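ATP-dependent DNA helicase RecQ (Porphyromonas gingivalis, PDB 3IUO) probably couples ATP hydrolysis to the unwinding of duplex DNA as a RecQ-family helicase moving 3'-5', with this chain forming its C-terminal helical domain. Local coordinates at residues V33-I38 / I65-N70. Residues are numbered along the deposited sequence; the frame is centred on the assembly and turned at random. Where two conformers were deposited one is given.
Sequences VALDDI and IDYFIN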
ATOM      1  N   VAL B  33      22.893 -10.785  -9.743  1.00 12.07           N
ATOM      2  CA  VAL B  33      22.644 -12.224  -9.596  1.00 11.53           C
ATOM      3  C   VAL B  33      21.133 -12.432  -9.770  1.00 11.90           C
ATOM      4  O   VAL B  33      20.347 -11.700  -9.187  1.00 11.47           O
ATOM      5  CB  VAL B  33      23.088 -12.730  -8.202  1.00 11.69           C
ATOM      6  CG1 VAL B  33      22.823 -14.221  -8.044  1.00 12.56           C
ATOM      7  CG2 VAL B  33      24.558 -12.434  -7.985  1.00 11.52           C
ATOM      8  N   ALA B  34      20.734 -13.424 -10.565  1.00 11.45           N
ATOM      9  CA  ALA B  34      19.310 -13.665 -10.833  1.00 10.63           C
ATOM     10  C   ALA B  34      18.579 -13.952  -9.525  1.00 10.73           C
ATOM     11  O   ALA B  34      19.111 -14.629  -8.642  1.00  9.82           O
ATOM     12  CB  ALA B  34      19.127 -14.810 -11.828  1.00 11.27           C
ATOM     13  N   LEU B  35      17.375 -13.400  -9.388  1.00  9.82           N
ATOM     14  CA  LEU B  35      16.639 -13.522  -8.133  0.50  9.94           C
ATOM     15  C   LEU B  35      16.343 -14.969  -7.757  1.00 10.24           C
ATOM     16  O   LEU B  35      16.399 -15.325  -6.578  1.00 10.20           O
ATOM     17  CB  LEU B  35      15.371 -12.668  -8.136  0.50  9.54           C
ATOM     18  CG  LEU B  35      15.560 -11.255  -7.558  0.50  8.92           C
ATOM     19  CD1 LEU B  35      16.469 -10.416  -8.447  0.50  6.96           C
ATOM     20  CD2 LEU B  35      14.209 -10.574  -7.348  0.50  7.28           C
ATOM     21  N   ASP B  36      16.057 -15.809  -8.745  1.00 10.45           N
ATOM     22  CA  ASP B  36      15.845 -17.219  -8.447  1.00 11.28           C
ATOM     23  C   ASP B  36      17.151 -17.872  -7.933  1.00 11.36           C
ATOM     24  O   ASP B  36      17.113 -18.717  -7.036  1.00 11.95           O
ATOM     25  CB  ASP B  36      15.180 -17.973  -9.620  1.00 11.56           C
ATOM     26  CG  ASP B  36      15.905 -17.792 -10.951  1.00 12.90           C
ATOM     27  OD1 ASP B  36      16.635 -16.790 -11.154  1.00 13.67           O
ATOM     28  OD2 ASP B  36      15.738 -18.670 -11.816  1.00 12.91           O
ATOM     29  N   ASP B  37      18.302 -17.444  -8.456  1.00 11.49           N
ATOM     30  CA  ASP B  37      19.595 -17.901  -7.932  1.00 11.64           C
ATOM     31  C   ASP B  37      19.872 -17.374  -6.525  1.00 11.00           C
ATOM     32  O   ASP B  37      20.409 -18.097  -5.677  1.00 11.47           O
ATOM     33  CB  ASP B  37      20.752 -17.545  -8.874  1.00 11.76           C
ATOM     34  CG  ASP B  37      20.709 -18.317 -10.181  1.00 14.08           C
ATOM     35  OD1 ASP B  37      19.968 -19.322 -10.281  1.00 16.63           O
ATOM     36  OD2 ASP B  37      21.435 -17.912 -11.114  1.00 17.69           O
ATOM     37  N   ILE B  38      19.484 -16.129  -6.263  1.00 10.68           N
ATOM     38  CA  ILE B  38      19.594 -15.594  -4.916  1.00 10.18           C
ATOM     39  C   ILE B  38      18.752 -16.444  -3.935  1.00 10.84           C
ATOM     40  O   ILE B  38      19.228 -16.813  -2.872  1.00 10.58           O
ATOM     41  CB  ILE B  38      19.165 -14.087  -4.858  1.00  9.46           C
ATOM     42  CG1 ILE B  38      20.100 -13.222  -5.709  1.00  9.69           C
ATOM     43  CG2 ILE B  38      19.149 -13.595  -3.428  1.00  9.78           C
ATOM     44  CD1 ILE B  38      19.709 -11.724  -5.766  1.00 10.78           C
ATOM     45  N   ILE B  65      16.118  -4.159  -9.878  1.00  8.47           N
ATOM     46  CA  ILE B  65      15.973  -5.531 -10.396  1.00  9.01           C
ATOM     47  C   ILE B  65      15.570  -5.601 -11.881  1.00  9.52           C
ATOM     48  O   ILE B  65      15.025  -6.614 -12.330  1.00  9.60           O
ATOM     49  CB  ILE B  65      14.995  -6.378  -9.510  1.00  8.42           C
ATOM     50  CG1 ILE B  65      13.607  -5.747  -9.450  1.00  7.05           C
ATOM     51  CG2 ILE B  65      15.560  -6.508  -8.082  1.00  8.93           C
ATOM     52  CD1 ILE B  65      12.496  -6.731  -9.041  1.00  9.57           C
ATOM     53  N   ASP B  66      15.786  -4.513 -12.619  1.00 10.14           N
ATOM     54  CA  ASP B  66      15.452  -4.475 -14.057  1.00 11.16           C
ATOM     55  C   ASP B  66      16.138  -5.585 -14.826  1.00 11.20           C
ATOM     56  O   ASP B  66      15.523  -6.174 -15.719  1.00 11.57           O
ATOM     57  CB  ASP B  66      15.852  -3.149 -14.711  1.00 10.86           C
ATOM     58  CG  ASP B  66      15.038  -1.972 -14.223  1.00 14.14           C
ATOM     59  OD1 ASP B  66      14.025  -2.180 -13.516  1.00 14.16           O
ATOM     60  OD2 ASP B  66      15.426  -0.825 -14.554  1.00 14.79           O
ATOM     61  N   TYR B  67      17.394  -5.886 -14.479  1.00 11.32           N
ATOM     62  CA  TYR B  67      18.161  -6.918 -15.175  1.00 11.49           C
ATOM     63  C   TYR B  67      17.434  -8.265 -15.141  1.00 11.37           C
ATOM     64  O   TYR B  67      17.462  -9.017 -16.103  1.00 10.87           O
ATOM     65  CB  TYR B  67      19.542  -7.052 -14.540  1.00 11.03           C
ATOM     66  CG  TYR B  67      19.548  -7.629 -13.144  1.00 11.23           C
ATOM     67  CD1 TYR B  67      19.733  -8.991 -12.929  1.00 12.18           C
ATOM     68  CD2 TYR B  67      19.376  -6.803 -12.027  1.00 10.88           C
ATOM     69  CE1 TYR B  67      19.740  -9.522 -11.647  1.00 13.14           C
ATOM     70  CE2 TYR B  67      19.377  -7.323 -10.733  1.00 10.08           C
ATOM     71  CZ  TYR B  67      19.547  -8.681 -10.555  1.00 11.40           C
ATOM     72  OH  TYR B  67      19.568  -9.189  -9.279  1.00 10.48           O
ATOM     73  N   PHE B  68      16.776  -8.557 -14.024  1.00 10.69           N
ATOM     74  CA  PHE B  68      16.064  -9.814 -13.867  1.00 10.24           C
ATOM     75  C   PHE B  68      14.675  -9.767 -14.512  1.00 10.67           C
ATOM     76  O   PHE B  68      14.303 -10.674 -15.260  1.00 10.14           O
ATOM     77  CB  PHE B  68      16.008 -10.210 -12.386  1.00 10.90           C
ATOM     78  CG  PHE B  68      15.200 -11.454 -12.112  1.00  9.37           C
ATOM     79  CD1 PHE B  68      15.741 -12.711 -12.332  1.00  9.36           C
ATOM     80  CD2 PHE B  68      13.900 -11.356 -11.616  1.00  9.39           C
ATOM     81  CE1 PHE B  68      15.000 -13.865 -12.069  1.00  8.71           C
ATOM     82  CE2 PHE B  68      13.160 -12.482 -11.353  1.00  8.38           C
ATOM     83  CZ  PHE B  68      13.709 -13.754 -11.582  1.00 10.52           C
ATOM     84  N   ILE B  69      13.919  -8.714 -14.232  1.00  9.60           N
ATOM     85  CA  ILE B  69      12.583  -8.546 -14.820  1.00 10.60           C
ATOM     86  C   ILE B  69      12.659  -8.580 -16.345  1.00 10.64           C
ATOM     87  O   ILE B  69      11.888  -9.300 -16.992  1.00 11.21           O
ATOM     88  CB  ILE B  69      11.912  -7.248 -14.354  1.00 10.38           C
ATOM     89  CG1 ILE B  69      11.570  -7.366 -12.862  1.00 10.03           C
ATOM     90  CG2 ILE B  69      10.688  -6.910 -15.236  1.00 10.25           C
ATOM     91  CD1 ILE B  69      10.940  -6.141 -12.322  1.00  8.16           C
ATOM     92  N   ASN B  70      13.595  -7.819 -16.915  1.00 10.60           N
ATOM     93  CA  ASN B  70      13.773  -7.785 -18.375  1.00 11.36           C
ATOM     94  C   ASN B  70      14.162  -9.137 -18.998  1.00 11.30           C
ATOM     95  O   ASN B  70      13.856  -9.403 -20.168  1.00 11.25           O
ATOM     96  CB  ASN B  70      14.791  -6.706 -18.762  1.00 12.29           C
ATOM     97  CG  ASN B  70      14.332  -5.294 -18.390  1.00 13.45           C
ATOM     98  OD1 ASN B  70      13.136  -4.998 -18.330  1.00 16.48           O
ATOM     99  ND2 ASN B  70      15.296  -4.419 -18.126  1.00 16.18           N
TER
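Leu35 and Phe68 meet at the start of two short helices, 35-41 and 66-72, and Leu35 is the side chain to follow. Its CB sits over the centre of the Phe68 ring, 3.8 Å from the centroid and 7° off the ring normal, a CH-pi contact made straight onto the face. Further out, in the conformer given of the two deposited, CD1 stays near the CB and CG end of Phe68 and also meets CG2 of Ile65 at 4.0 Å and the hydroxyl OH of Tyr67. In Phe68, CG lies anti to the backbone N (chi1 176°), which carries it toward segment 33-38. Phe68 CD1 comes 3.4 Å from the backbone N of Leu35, at the first turn of helix 35-41, and packs against Ala34 CB at 4.0 Å, while Phe68 CE1 approaches Asp36 OD1 obliquely at 3.5 Å.

Both segments fall in the helix-turn-helix region of the RecQ-1-like family. Ala34 is the N-cap of helix 35-41, and Ile65 holds the same position on helix 66-72, so the contact joins the opening turns of two helices separated in sequence by helix 46-58. That helix adds Phe46 to both Leu35 and Phe68, and Leu111 of helix 106-121 touches the same two side chains, burying them in a shared apolar core.

Beside this core, Tyr67 supplies the polar link. Its side chain crosses that of Leu35 at about a right angle, and its OH donates a 2.6 Å hydrogen bond to Val33 O, the carbonyl just ahead of the N-cap. Val33 O lies at the edge of the ring, in its plane, yet the phenol oxygen stands 39° out of the carbonyl plane. Phe68 CB packs against one face of the Tyr67 ring, toward its rim.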